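Side-chain contacts in endonuclease V (Bacillus subtilis, PDB 3GA2), which probably repairs deaminated bases in DNA, using magnesium to cut the strand at the second phosphodiester bond 3' to a deoxyinosine: residues A[32-35]-A[36-40]; A[167-171]-A[172-176]; A[202-205]-A[206-210]; A[215-218]-A[219-223]. The protein carries 1 engineered substitution. All blocks are in the same frame, centred on the assembly; numbering follows the deposited sequence.

Overall arrangement
The four contacts are local and lie in series along a chain of the endonuclease V family, in the RNase H clan, built round a mixed sheet. Contact 3, at the end of helix 198-207, touches two others. Contact 1, a loop before strand 41-52, packs on it with centres about 12 Å apart, and contact 4, the start of helix 217-235, has its centre about 11 Å from that of contact 3, joined by a probable hydrogen bond from Ile-217 N to Leu-208 O. Contact 4 is next to the predicted magnesium site: the side chain of Asp-223 comes within about 3 Å of that of Asp-46, and the side chain of Val-219 within about 4 Å of that of Asp-116. Contact 2 is a remote hairpin, about 26 Å from contact 4 between centres.

Contact 1: A[32-35]-A[36-40]; sequences PTIH and PDSIN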
ATOM      1  N   PRO A  32      13.295 -11.708   2.566  1.00 21.98           N
ATOM      2  CA  PRO A  32      12.812 -11.922   3.933  1.00 16.07           C
ATOM      3  C   PRO A  32      11.546 -12.782   4.058  1.00 23.79           C
ATOM      4  O   PRO A  32      10.565 -12.585   3.340  1.00 17.61           O
ATOM      5  CB  PRO A  32      12.614 -10.499   4.442  1.00 21.70           C
ATOM      6  CG  PRO A  32      13.705  -9.746   3.726  1.00 18.98           C
ATOM      7  CD  PRO A  32      13.567 -10.278   2.327  1.00 17.00           C
ATOM      8  N   THR A  33      11.590 -13.745   4.972  1.00 14.97           N
ATOM      9  CA  THR A  33      10.456 -14.619   5.227  1.00 18.23           C
ATOM     10  C   THR A  33       9.912 -14.179   6.578  1.00 19.22           C
ATOM     11  O   THR A  33      10.662 -14.064   7.545  1.00 22.53           O
ATOM     12  CB  THR A  33      10.880 -16.112   5.289  1.00 20.63           C
ATOM     13  OG1 THR A  33      11.279 -16.551   3.988  1.00 24.09           O
ATOM     14  CG2 THR A  33       9.727 -16.981   5.761  1.00 24.78           C
ATOM     15  N   ILE A  34       8.614 -13.913   6.649  1.00 16.97           N
ATOM     16  CA  ILE A  34       8.032 -13.463   7.903  1.00 24.11           C
ATOM     17  C   ILE A  34       6.709 -14.152   8.174  1.00 17.73           C
ATOM     18  O   ILE A  34       5.729 -13.954   7.455  1.00 20.65           O
ATOM     19  CB  ILE A  34       7.868 -11.914   7.899  1.00 22.08           C
ATOM     20  CG1 ILE A  34       7.238 -11.432   9.204  1.00 23.60           C
ATOM     21  CG2 ILE A  34       7.039 -11.486   6.713  1.00 36.90           C
ATOM     22  CD1 ILE A  34       5.738 -11.584   9.275  1.00 29.32           C
ATOM     23  N   HIS A  35       6.700 -14.979   9.214  1.00 20.61           N
ATOM     24  CA  HIS A  35       5.505 -15.715   9.597  1.00 21.55           C
ATOM     25  C   HIS A  35       4.496 -14.812  10.273  1.00 18.50           C
ATOM     26  O   HIS A  35       4.853 -13.927  11.053  1.00 16.66           O
ATOM     27  CB  HIS A  35       5.849 -16.858  10.557  1.00 26.72           C
ATOM     28  CG  HIS A  35       6.660 -17.948   9.935  1.00 36.66           C
ATOM     29  ND1 HIS A  35       8.014 -17.831   9.707  1.00 44.85           N
ATOM     30  CD2 HIS A  35       6.306 -19.172   9.480  1.00 45.25           C
ATOM     31  CE1 HIS A  35       8.461 -18.937   9.142  1.00 40.77           C
ATOM     32  NE2 HIS A  35       7.444 -19.768   8.992  1.00 38.92           N
ATOM     33  N   PRO A  36       3.212 -15.037   9.984  1.00 16.30           N
ATOM     34  CA  PRO A  36       2.116 -14.259  10.553  1.00 14.62           C
ATOM     35  C   PRO A  36       2.123 -14.242  12.079  1.00 16.95           C
ATOM     36  O   PRO A  36       1.916 -13.200  12.691  1.00 16.18           O
ATOM     37  CB  PRO A  36       0.884 -14.950   9.985  1.00 14.11           C
ATOM     38  CG  PRO A  36       1.359 -15.417   8.650  1.00 16.64           C
ATOM     39  CD  PRO A  36       2.715 -15.986   8.974  1.00 12.72           C
ATOM     40  N   ASP A  37       2.369 -15.384  12.709  1.00 19.79           N
ATOM     41  CA  ASP A  37       2.362 -15.392  14.165  1.00 20.92           C
ATOM     42  C   ASP A  37       3.650 -14.921  14.831  1.00 19.42           C
ATOM     43  O   ASP A  37       3.767 -14.969  16.054  1.00 21.81           O
ATOM     44  CB  ASP A  37       1.987 -16.773  14.696  1.00 29.92           C
ATOM     45  CG  ASP A  37       2.523 -17.880  13.846  1.00 25.09           C
ATOM     46  OD1 ASP A  37       3.694 -17.786  13.415  1.00 39.36           O
ATOM     47  OD2 ASP A  37       1.773 -18.854  13.617  1.00 35.20           O
ATOM     48  N   SER A  38       4.609 -14.454  14.043  1.00 14.04           N
ATOM     49  CA  SER A  38       5.851 -13.975  14.623  1.00 17.66           C
ATOM     50  C   SER A  38       5.827 -12.458  14.829  1.00 14.23           C
ATOM     51  O   SER A  38       6.743 -11.904  15.424  1.00 18.21           O
ATOM     52  CB  SER A  38       7.045 -14.346  13.735  1.00 17.55           C
ATOM     53  OG  SER A  38       7.149 -13.458  12.638  1.00 26.75           O
ATOM     54  N   ILE A  39       4.790 -11.781  14.345  1.00 11.70           N
ATOM     55  CA  ILE A  39       4.716 -10.324  14.495  1.00 14.37           C
ATOM     56  C   ILE A  39       3.794  -9.834  15.614  1.00 17.64           C
ATOM     57  O   ILE A  39       2.824 -10.503  15.978  1.00 11.58           O
ATOM     58  CB  ILE A  39       4.285  -9.648  13.184  1.00 20.18           C
ATOM     59  CG1 ILE A  39       3.084 -10.388  12.590  1.00 19.27           C
ATOM     60  CG2 ILE A  39       5.467  -9.588  12.221  1.00 22.62           C
ATOM     61  CD1 ILE A  39       2.624  -9.853  11.250  1.00 26.37           C
ATOM     62  N   ASN A  40       4.106  -8.652  16.143  1.00 12.36           N
ATOM     63  CA  ASN A  40       3.334  -8.046  17.222  1.00  9.30           C
ATOM     64  C   ASN A  40       2.227  -7.124  16.711  1.00 15.83           C
ATOM     65  O   ASN A  40       1.131  -7.087  17.271  1.00 14.19           O
ATOM     66  CB  ASN A  40       4.251  -7.235  18.150  1.00 13.38           C
ATOM     67  CG  ASN A  40       5.329  -8.083  18.808  1.00 18.84           C
ATOM     68  OD1 ASN A  40       5.034  -9.062  19.490  1.00 18.67           O
ATOM     69  ND2 ASN A  40       6.591  -7.702  18.607  1.00 18.11           N
TER
HETATM   70  O   HOH W   1       8.938 -14.734  11.055  1.00 29.99           O
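Ile-34 and Ile-39 meet on the inner side of this loop, their side chains crossing at about a right angle. The methyl CD1 of Ile-34 lies 3.6 Å from CG2 of Ile-39, and CG1 of Ile-34 touches the same methyl from farther back. Ile-34 reaches it because CG1 is anti to the backbone N (chi1 179°), which carries the branch along the chain toward Ile-39. Ile-34 also packs on Ile-204 of helix 198-207, so a branched apolar residue suits the spot. Truncating Ile-34 to an alanine would probably leave CG2 of Ile-39 without its neighbour and open a gap beside Ile-204. Between the two isoleucines the chain makes a single 3-10 turn over residues 36-38, which Pro-36 starts readily with its fixed phi. His-35 O is gripped twice by Ser-38: OG donates at 2.8 Å, 15° from the carbonyl plane, while Ser-38 N, 3.0 Å from His-35 O, comes from above that plane. The outer side is looser and wet. There a water accepts from His-35 N and donates to Ser-38 OG at 2.7 Å, and the exposed carboxylate of Asp-37 merely brings OD1 to 3.7 Å from His-35 CB.

Contact 2: A[167-171]-A[172-176]; sequences DIIID and GEVYG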
ATOM      1  N   ASP A 167      -0.861 -16.662  -9.966  1.00 13.27           N
ATOM      2  CA  ASP A 167       0.299 -15.792 -10.082  1.00 14.65           C
ATOM      3  C   ASP A 167       0.186 -14.953 -11.341  1.00 16.52           C
ATOM      4  O   ASP A 167      -0.178 -15.458 -12.401  1.00 13.87           O
ATOM      5  CB  ASP A 167       1.601 -16.600 -10.159  1.00 10.60           C
ATOM      6  CG  ASP A 167       1.961 -17.262  -8.851  1.00 14.10           C
ATOM      7  OD1 ASP A 167       1.589 -16.727  -7.788  1.00 15.91           O
ATOM      8  OD2 ASP A 167       2.638 -18.310  -8.881  1.00 16.88           O
ATOM      9  N   ILE A 168       0.490 -13.670 -11.212  1.00 10.99           N
ATOM     10  CA  ILE A 168       0.460 -12.769 -12.350  1.00  6.47           C
ATOM     11  C   ILE A 168       1.898 -12.765 -12.839  1.00  6.15           C
ATOM     12  O   ILE A 168       2.778 -12.217 -12.181  1.00  9.28           O
ATOM     13  CB  ILE A 168       0.056 -11.364 -11.915  1.00  8.40           C
ATOM     14  CG1 ILE A 168      -1.327 -11.418 -11.269  1.00  2.17           C
ATOM     15  CG2 ILE A 168       0.070 -10.417 -13.115  1.00 10.08           C
ATOM     16  CD1 ILE A 168      -1.691 -10.168 -10.491  1.00  1.63           C
ATOM     17  N   ILE A 169       2.137 -13.400 -13.981  1.00  8.97           N
ATOM     18  CA  ILE A 169       3.481 -13.496 -14.519  1.00 13.67           C
ATOM     19  C   ILE A 169       3.666 -12.678 -15.793  1.00 18.23           C
ATOM     20  O   ILE A 169       2.836 -12.717 -16.702  1.00 21.74           O
ATOM     21  CB  ILE A 169       3.851 -14.976 -14.770  1.00 12.55           C
ATOM     22  CG1 ILE A 169       3.555 -15.799 -13.506  1.00 17.91           C
ATOM     23  CG2 ILE A 169       5.332 -15.092 -15.124  1.00 20.71           C
ATOM     24  CD1 ILE A 169       3.912 -17.274 -13.607  1.00  9.99           C
ATOM     25  N   ILE A 170       4.763 -11.926 -15.838  1.00  9.60           N
ATOM     26  CA  ILE A 170       5.098 -11.074 -16.974  1.00 12.59           C
ATOM     27  C   ILE A 170       6.578 -11.282 -17.277  1.00 11.93           C
ATOM     28  O   ILE A 170       7.423 -11.140 -16.394  1.00 13.08           O
ATOM     29  CB  ILE A 170       4.831  -9.592 -16.625  1.00 17.56           C
ATOM     30  CG1 ILE A 170       3.357  -9.417 -16.239  1.00 18.34           C
ATOM     31  CG2 ILE A 170       5.161  -8.696 -17.800  1.00 22.54           C
ATOM     32  CD1 ILE A 170       3.020  -8.044 -15.759  1.00 27.52           C
ATOM     33  N   ASP A 171       6.892 -11.629 -18.521  1.00 12.22           N
ATOM     34  CA  ASP A 171       8.280 -11.878 -18.920  1.00 16.69           C
ATOM     35  C   ASP A 171       8.907 -12.978 -18.068  1.00 10.92           C
ATOM     36  O   ASP A 171      10.106 -12.948 -17.790  1.00 15.00           O
ATOM     37  CB  ASP A 171       9.137 -10.611 -18.792  1.00 14.65           C
ATOM     38  CG  ASP A 171       8.725  -9.523 -19.765  1.00 23.84           C
ATOM     39  OD1 ASP A 171       8.421  -9.852 -20.933  1.00 22.07           O
ATOM     40  OD2 ASP A 171       8.726  -8.340 -19.364  1.00 21.92           O
ATOM     41  N   GLY A 172       8.100 -13.941 -17.638  1.00 10.93           N
ATOM     42  CA  GLY A 172       8.631 -15.032 -16.833  1.00 11.88           C
ATOM     43  C   GLY A 172       8.925 -14.653 -15.394  1.00 14.83           C
ATOM     44  O   GLY A 172       9.603 -15.390 -14.683  1.00 11.83           O
ATOM     45  N   GLU A 173       8.421 -13.504 -14.958  1.00 15.49           N
ATOM     46  CA  GLU A 173       8.634 -13.065 -13.585  1.00 17.76           C
ATOM     47  C   GLU A 173       7.312 -12.880 -12.865  1.00 12.36           C
ATOM     48  O   GLU A 173       6.329 -12.422 -13.451  1.00 12.96           O
ATOM     49  CB  GLU A 173       9.440 -11.765 -13.557  1.00 23.80           C
ATOM     50  CG  GLU A 173      10.934 -11.998 -13.682  1.00 36.97           C
ATOM     51  CD  GLU A 173      11.746 -10.721 -13.616  1.00 42.32           C
ATOM     52  OE1 GLU A 173      11.459  -9.876 -12.740  1.00 37.07           O
ATOM     53  OE2 GLU A 173      12.682 -10.573 -14.435  1.00 36.90           O
ATOM     54  N   VAL A 174       7.283 -13.252 -11.592  1.00 14.25           N
ATOM     55  CA  VAL A 174       6.068 -13.115 -10.807  1.00 17.05           C
ATOM     56  C   VAL A 174       5.948 -11.705 -10.245  1.00 11.95           C
ATOM     57  O   VAL A 174       6.714 -11.318  -9.366  1.00 15.81           O
ATOM     58  CB  VAL A 174       6.044 -14.099  -9.623  1.00 11.72           C
ATOM     59  CG1 VAL A 174       4.807 -13.839  -8.774  1.00 12.37           C
ATOM     60  CG2 VAL A 174       6.050 -15.528 -10.130  1.00 14.18           C
ATOM     61  N   TYR A 175       4.989 -10.936 -10.747  1.00  9.79           N
ATOM     62  CA  TYR A 175       4.791  -9.575 -10.251  1.00 18.96           C
ATOM     63  C   TYR A 175       3.924  -9.542  -9.001  1.00 11.37           C
ATOM     64  O   TYR A 175       4.084  -8.666  -8.151  1.00 16.96           O
ATOM     65  CB  TYR A 175       4.149  -8.685 -11.321  1.00 11.44           C
ATOM     66  CG  TYR A 175       5.124  -8.115 -12.328  1.00  8.53           C
ATOM     67  CD1 TYR A 175       5.114  -6.750 -12.637  1.00 15.97           C
ATOM     68  CD2 TYR A 175       6.042  -8.932 -12.984  1.00 11.17           C
ATOM     69  CE1 TYR A 175       5.998  -6.210 -13.573  1.00 15.35           C
ATOM     70  CE2 TYR A 175       6.931  -8.404 -13.922  1.00 11.84           C
ATOM     71  CZ  TYR A 175       6.905  -7.049 -14.209  1.00 16.11           C
ATOM     72  OH  TYR A 175       7.801  -6.529 -15.110  1.00 19.70           O
ATOM     73  N   GLY A 176       3.005 -10.497  -8.899  1.00 10.90           N
ATOM     74  CA  GLY A 176       2.111 -10.563  -7.757  1.00  9.58           C
ATOM     75  C   GLY A 176       1.058 -11.645  -7.956  1.00 10.35           C
ATOM     76  O   GLY A 176       1.242 -12.545  -8.772  1.00  8.06           O
TER
HETATM   77  O   HOH W   2       9.248  -7.630 -16.787  1.00 20.99           O
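Tyr-175 lays one face of its ring against Ile-170. The methyl CD1 of Ile-170 sits over the ring centre, 3.9 Å from the centroid and only 8° off the normal, a CH-pi contact, while CB of Ile-170 lies 3.6 Å from CE2 at the rim. With CG1 beside its backbone N and anti to the carbonyl carbon (chi1 -58°), Ile-170 brings CD1 over the middle of the ring. At the far end of the ring, a water lying in its plane links Tyr-175 OH with Asp-171 OD2, so the ring face meets an apolar side chain while the hydroxyl takes part in a water bridge. Putting a serine in place of Tyr-175 would probably strip the cover from Ile-170 CD1 and leave that water without its phenolic partner. His-125 also meets the ring.

Gly-172 contributes backbone alone. Its positive phi of 76° is one that glycine adopts easily, and CG2 of Ile-169 packs 3.6 Å from its carbonyl carbon. Around this bend Ile-170 N bonds to Glu-173 O at 2.9 Å, in the carbonyl plane, and Glu-173 N returns a bond to Ile-170 O. Farther back, Tyr-175 N reaches Ile-168 O almost head-on, and Ile-168 N bonds to Gly-176 O. The register shifts by one between the pairs Ile-168/Gly-176 and Ile-169/Val-174, leaving Tyr-175 as the extra residue. This is a beta hairpin with a two-residue type I' turn, Asp-171 and Gly-172 at its corners, and a beta bulge at Tyr-175.

Contact 3: A[202-205]-A[206-210]; sequences YQIT and MSLIN
The last turn of helix 198-207 holds this contact, where side chains four residues apart pack along the helix before it unwinds. Tyr-202 and Met-206, a selenomethionine, meet on one flank. CG of Met-206 lies over a face of the phenol ring, displaced toward its rim, 4.0 Å from the centroid and 3.8 Å from CZ. The chain then bends at chi2 and chi3, so SE, standing where sulfur would be, is oblique to the face, 5.2 Å from the centroid, in a Met-aromatic contact. CG of Tyr-202 anti to the backbone N (chi1 169°) swings the ring along the helix toward Met-206, and chi2 near -96° turns a face to it. The hydroxyl bonds to Gly-163 O, which fixes the far end of the ring; methionine's flexible chain suits a place where it must follow a flat surface.

Another flank carries Ile-204 and Leu-208, side by side and pointing the same way, with CG2 of Ile-204 4.0 Å from CD1 of Leu-208. Gln-203 O takes two bonds from Ser-207, OG at 3.0 Å and N at 3.1 Å, arriving from opposite faces of the carbonyl plane. Serine is short enough to fold its hydroxyl back onto this carbonyl. Beyond it, Leu-208 N bonds to Thr-205 O at 3.0 Å, three residues back, and Ile-209 N likewise to Met-206 O. The side-chain pairing is that of any alpha helix; these i to i+3 bonds are those of a helix winding down at its C-terminal end.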
ATOM      1  N   TYR A 202       1.333 -13.178   1.241  1.00 12.88           N
ATOM      2  CA  TYR A 202       0.094 -13.926   1.088  1.00 13.26           C
ATOM      3  C   TYR A 202      -0.446 -14.431   2.423  1.00  6.40           C
ATOM      4  O   TYR A 202      -1.637 -14.299   2.703  1.00 12.64           O
ATOM      5  CB  TYR A 202       0.313 -15.107   0.136  1.00 10.30           C
ATOM      6  CG  TYR A 202      -0.828 -16.100   0.121  1.00 13.98           C
ATOM      7  CD1 TYR A 202      -0.781 -17.251   0.908  1.00 22.80           C
ATOM      8  CD2 TYR A 202      -1.957 -15.884  -0.666  1.00 12.20           C
ATOM      9  CE1 TYR A 202      -1.828 -18.166   0.914  1.00 19.35           C
ATOM     10  CE2 TYR A 202      -3.016 -16.795  -0.669  1.00 21.61           C
ATOM     11  CZ  TYR A 202      -2.944 -17.932   0.122  1.00 20.77           C
ATOM     12  OH  TYR A 202      -3.976 -18.848   0.110  1.00 16.32           O
ATOM     13  N   GLN A 203       0.427 -15.007   3.241  1.00 10.70           N
ATOM     14  CA  GLN A 203       0.017 -15.541   4.541  1.00  8.80           C
ATOM     15  C   GLN A 203      -0.464 -14.462   5.497  1.00 13.36           C
ATOM     16  O   GLN A 203      -1.451 -14.650   6.211  1.00 12.29           O
ATOM     17  CB  GLN A 203       1.168 -16.304   5.196  1.00  9.67           C
ATOM     18  CG  GLN A 203       1.563 -17.601   4.506  1.00 16.66           C
ATOM     19  CD  GLN A 203       0.397 -18.557   4.326  1.00 19.42           C
ATOM     20  OE1 GLN A 203      -0.449 -18.702   5.210  1.00 20.34           O
ATOM     21  NE2 GLN A 203       0.356 -19.229   3.180  1.00 21.86           N
ATOM     22  N   ILE A 204       0.245 -13.339   5.529  1.00  9.39           N
ATOM     23  CA  ILE A 204      -0.143 -12.241   6.402  1.00  8.26           C
ATOM     24  C   ILE A 204      -1.480 -11.663   5.940  1.00 12.13           C
ATOM     25  O   ILE A 204      -2.351 -11.370   6.759  1.00 12.19           O
ATOM     26  CB  ILE A 204       0.923 -11.120   6.410  1.00 12.35           C
ATOM     27  CG1 ILE A 204       2.213 -11.630   7.063  1.00 13.12           C
ATOM     28  CG2 ILE A 204       0.395  -9.901   7.162  1.00 12.45           C
ATOM     29  CD1 ILE A 204       3.342 -10.608   7.092  1.00 13.13           C
ATOM     30  N   THR A 205      -1.651 -11.510   4.628  1.00  9.93           N
ATOM     31  CA  THR A 205      -2.899 -10.961   4.096  1.00 11.71           C
ATOM     32  C   THR A 205      -4.096 -11.836   4.459  1.00  9.21           C
ATOM     33  O   THR A 205      -5.115 -11.335   4.940  1.00  6.61           O
ATOM     34  CB  THR A 205      -2.839 -10.794   2.555  1.00 10.69           C
ATOM     35  OG1 THR A 205      -1.847  -9.816   2.220  1.00  9.47           O
ATOM     36  CG2 THR A 205      -4.192 -10.334   2.009  1.00  9.46           C
HETATM   37  N   MSE A 206      -3.969 -13.141   4.237  1.00  9.10           N
HETATM   38  CA  MSE A 206      -5.057 -14.067   4.549  1.00 14.38           C
HETATM   39  C   MSE A 206      -5.378 -14.146   6.039  1.00 14.94           C
HETATM   40  O   MSE A 206      -6.523 -14.394   6.413  1.00 14.28           O
HETATM   41  CB  MSE A 206      -4.739 -15.473   4.026  1.00 13.88           C
HETATM   42  CG  MSE A 206      -4.748 -15.592   2.505  1.00 15.60           C
HETATM   43 SE   MSE A 206      -6.337 -14.845   1.702  1.00 29.51          SE
HETATM   44  CE  MSE A 206      -7.684 -15.941   2.572  1.00 17.58           C
ATOM     45  N   SER A 207      -4.374 -13.944   6.887  1.00 13.94           N
ATOM     46  CA  SER A 207      -4.593 -13.994   8.332  1.00 15.83           C
ATOM     47  C   SER A 207      -5.370 -12.775   8.808  1.00 16.41           C
ATOM     48  O   SER A 207      -5.847 -12.733   9.942  1.00 17.63           O
ATOM     49  CB  SER A 207      -3.262 -14.048   9.084  1.00 25.27           C
ATOM     50  OG  SER A 207      -2.623 -15.298   8.910  1.00 35.33           O
ATOM     51  N   LEU A 208      -5.487 -11.783   7.932  1.00 12.57           N
ATOM     52  CA  LEU A 208      -6.180 -10.544   8.251  1.00 12.74           C
ATOM     53  C   LEU A 208      -7.513 -10.449   7.527  1.00 11.60           C
ATOM     54  O   LEU A 208      -8.169  -9.407   7.535  1.00 12.97           O
ATOM     55  CB  LEU A 208      -5.298  -9.355   7.867  1.00  8.72           C
ATOM     56  CG  LEU A 208      -3.940  -9.279   8.572  1.00 12.78           C
ATOM     57  CD1 LEU A 208      -3.098  -8.138   7.981  1.00  7.72           C
ATOM     58  CD2 LEU A 208      -4.162  -9.063  10.050  1.00  7.27           C
ATOM     59  N   ILE A 209      -7.919 -11.550   6.909  1.00 14.26           N
ATOM     60  CA  ILE A 209      -9.164 -11.577   6.160  1.00 17.70           C
ATOM     61  C   ILE A 209     -10.345 -12.187   6.906  1.00 20.66           C
ATOM     62  O   ILE A 209     -10.240 -13.262   7.497  1.00 19.63           O
ATOM     63  CB  ILE A 209      -8.990 -12.354   4.836  1.00 16.71           C
ATOM     64  CG1 ILE A 209      -7.965 -11.648   3.939  1.00 22.51           C
ATOM     65  CG2 ILE A 209     -10.331 -12.483   4.134  1.00 21.36           C
ATOM     66  CD1 ILE A 209      -8.374 -10.237   3.510  1.00 22.41           C
ATOM     67  N   ASN A 210     -11.470 -11.488   6.871  1.00 24.15           N
ATOM     68  CA  ASN A 210     -12.690 -11.980   7.490  1.00 35.15           C
ATOM     69  C   ASN A 210     -13.757 -11.845   6.404  1.00 36.80           C
ATOM     70  O   ASN A 210     -13.636 -11.002   5.515  1.00 31.60           O
ATOM     71  CB  ASN A 210     -13.064 -11.139   8.714  1.00 39.52           C
ATOM     72  CG  ASN A 210     -14.115 -10.098   8.406  1.00 44.18           C
ATOM     73  OD1 ASN A 210     -13.883  -9.169   7.632  1.00 43.95           O
ATOM     74  ND2 ASN A 210     -15.290 -10.252   9.007  1.00 58.25           N
TER

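Contact 4: A[215-218]-A[219-223]; sequences LPIP and VRLAD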
ATOM      1  N   LEU A 215     -10.847  -6.660   1.699  1.00  7.85           N
ATOM      2  CA  LEU A 215      -9.624  -6.003   2.126  1.00 18.14           C
ATOM      3  C   LEU A 215      -9.233  -6.470   3.515  1.00 14.92           C
ATOM      4  O   LEU A 215     -10.081  -6.597   4.394  1.00 16.15           O
ATOM      5  CB  LEU A 215      -9.803  -4.485   2.166  1.00 15.67           C
ATOM      6  CG  LEU A 215     -10.239  -3.794   0.879  1.00 27.44           C
ATOM      7  CD1 LEU A 215     -10.369  -2.308   1.161  1.00 22.55           C
ATOM      8  CD2 LEU A 215      -9.231  -4.043  -0.236  1.00 21.66           C
ATOM      9  N   PRO A 216      -7.937  -6.732   3.733  1.00 17.74           N
ATOM     10  CA  PRO A 216      -7.515  -7.176   5.067  1.00 11.90           C
ATOM     11  C   PRO A 216      -7.913  -6.157   6.130  1.00 12.47           C
ATOM     12  O   PRO A 216      -7.936  -4.957   5.865  1.00 19.98           O
ATOM     13  CB  PRO A 216      -5.999  -7.350   4.918  1.00 12.25           C
ATOM     14  CG  PRO A 216      -5.644  -6.462   3.753  1.00 22.87           C
ATOM     15  CD  PRO A 216      -6.798  -6.641   2.807  1.00 10.34           C
ATOM     16  N   ILE A 217      -8.232  -6.642   7.328  1.00 13.64           N
ATOM     17  CA  ILE A 217      -8.673  -5.784   8.427  1.00 15.43           C
ATOM     18  C   ILE A 217      -8.002  -4.414   8.527  1.00 17.22           C
ATOM     19  O   ILE A 217      -8.682  -3.396   8.514  1.00 12.34           O
ATOM     20  CB  ILE A 217      -8.540  -6.506   9.788  1.00 17.89           C
ATOM     21  CG1 ILE A 217      -9.449  -7.738   9.809  1.00 27.71           C
ATOM     22  CG2 ILE A 217      -8.943  -5.579  10.919  1.00 16.27           C
ATOM     23  CD1 ILE A 217      -9.214  -8.644  11.002  1.00 28.47           C
ATOM     24  N   PRO A 218      -6.662  -4.368   8.630  1.00 21.16           N
ATOM     25  CA  PRO A 218      -5.950  -3.086   8.734  1.00 19.68           C
ATOM     26  C   PRO A 218      -6.269  -2.108   7.602  1.00 16.09           C
ATOM     27  O   PRO A 218      -6.510  -0.926   7.846  1.00 15.23           O
ATOM     28  CB  PRO A 218      -4.482  -3.505   8.717  1.00 15.62           C
ATOM     29  CG  PRO A 218      -4.513  -4.856   9.332  1.00 21.81           C
ATOM     30  CD  PRO A 218      -5.711  -5.490   8.670  1.00 14.36           C
ATOM     31  N   VAL A 219      -6.264  -2.606   6.368  1.00 12.27           N
ATOM     32  CA  VAL A 219      -6.535  -1.772   5.203  1.00 14.01           C
ATOM     33  C   VAL A 219      -7.995  -1.340   5.135  1.00 11.51           C
ATOM     34  O   VAL A 219      -8.290  -0.208   4.762  1.00 11.28           O
ATOM     35  CB  VAL A 219      -6.150  -2.504   3.896  1.00  9.71           C
ATOM     36  CG1 VAL A 219      -6.341  -1.583   2.702  1.00 15.63           C
ATOM     37  CG2 VAL A 219      -4.699  -2.964   3.969  1.00 13.78           C
ATOM     38  N   ARG A 220      -8.908  -2.235   5.498  1.00 17.51           N
ATOM     39  CA  ARG A 220     -10.327  -1.900   5.469  1.00 17.69           C
ATOM     40  C   ARG A 220     -10.607  -0.770   6.461  1.00 21.64           C
ATOM     41  O   ARG A 220     -11.391   0.137   6.176  1.00 16.79           O
ATOM     42  CB  ARG A 220     -11.177  -3.120   5.828  1.00 18.96           C
ATOM     43  CG  ARG A 220     -12.670  -2.843   5.847  1.00 24.71           C
ATOM     44  CD  ARG A 220     -13.431  -3.938   6.574  1.00 40.11           C
ATOM     45  NE  ARG A 220     -14.876  -3.771   6.420  1.00 54.02           N
ATOM     46  CZ  ARG A 220     -15.789  -4.527   7.019  1.00 53.29           C
ATOM     47  NH1 ARG A 220     -15.414  -5.512   7.826  1.00 59.24           N
ATOM     48  NH2 ARG A 220     -17.081  -4.304   6.807  1.00 43.04           N
ATOM     49  N   LEU A 221      -9.965  -0.824   7.626  1.00 16.86           N
ATOM     50  CA  LEU A 221     -10.155   0.212   8.631  1.00 15.75           C
ATOM     51  C   LEU A 221      -9.564   1.547   8.178  1.00 12.77           C
ATOM     52  O   LEU A 221     -10.177   2.596   8.357  1.00 15.55           O
ATOM     53  CB  LEU A 221      -9.548  -0.222   9.975  1.00 11.13           C
ATOM     54  CG  LEU A 221     -10.343  -1.361  10.630  1.00 14.92           C
ATOM     55  CD1 LEU A 221      -9.705  -1.792  11.938  1.00 16.77           C
ATOM     56  CD2 LEU A 221     -11.779  -0.888  10.864  1.00  9.11           C
ATOM     57  N   ALA A 222      -8.382   1.514   7.577  1.00 14.58           N
ATOM     58  CA  ALA A 222      -7.757   2.746   7.117  1.00 16.51           C
ATOM     59  C   ALA A 222      -8.622   3.396   6.038  1.00 15.10           C
ATOM     60  O   ALA A 222      -8.830   4.606   6.044  1.00 24.12           O
ATOM     61  CB  ALA A 222      -6.361   2.461   6.570  1.00 13.50           C
ATOM     62  N   ASP A 223      -9.122   2.586   5.113  1.00 16.57           N
ATOM     63  CA  ASP A 223      -9.965   3.078   4.033  1.00 19.04           C
ATOM     64  C   ASP A 223     -11.198   3.786   4.604  1.00 17.94           C
ATOM     65  O   ASP A 223     -11.515   4.906   4.215  1.00 21.15           O
ATOM     66  CB  ASP A 223     -10.378   1.908   3.133  1.00 22.72           C
ATOM     67  CG  ASP A 223     -11.107   2.355   1.880  1.00 31.77           C
ATOM     68  OD1 ASP A 223     -10.792   3.443   1.356  1.00 36.26           O
ATOM     69  OD2 ASP A 223     -11.983   1.601   1.408  1.00 35.75           O
TER
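Val-219 packs its branches against the residues that open helix 217-235. Its CB lies 3.6 Å from Pro-216 O. From there CG2 goes to CG of Pro-216, also 3.6 Å away, the two side chains lying alongside and pointing the same way. The other branch, CG1, is anti to the backbone N (chi1 -176°) and heads for Leu-215, whose CD1 is a looser 4.4 Å from it. Valine fits because its two methyls fork to serve two neighbours, and it also packs on Leu-114 and Asp-116 of strand 113-116.

Pro-216 is the N-cap residue. Its carbonyl O accepts from Arg-220 N at 2.9 Å, the first of three successive helical bonds; Leu-221 N to Ile-217 O and Ala-222 N to Pro-218 O follow. Pro-218 suits the first turn, where a missing N-H costs no helical bond. Along another flank Ile-217 and Leu-221 run side by side, CG2 of Ile-217 4.0 Å from CD1 of Leu-221, which also packs on Ile-63 of strand 55-66.

Farther along, Asp-223 brings OD2 to 4.2 Å from CD1 of Leu-215. The chemistry thus changes over about two turns, from an apolar proline-valine start to a carboxylate whose OD2 forms a salt bridge with Lys-145 and whose OD1 is close to OD1 of Asp-46, a predicted magnesium ligand. This crowding of negative charge, probably offset in part by Lys-145, is consistent with a magnesium site nearby.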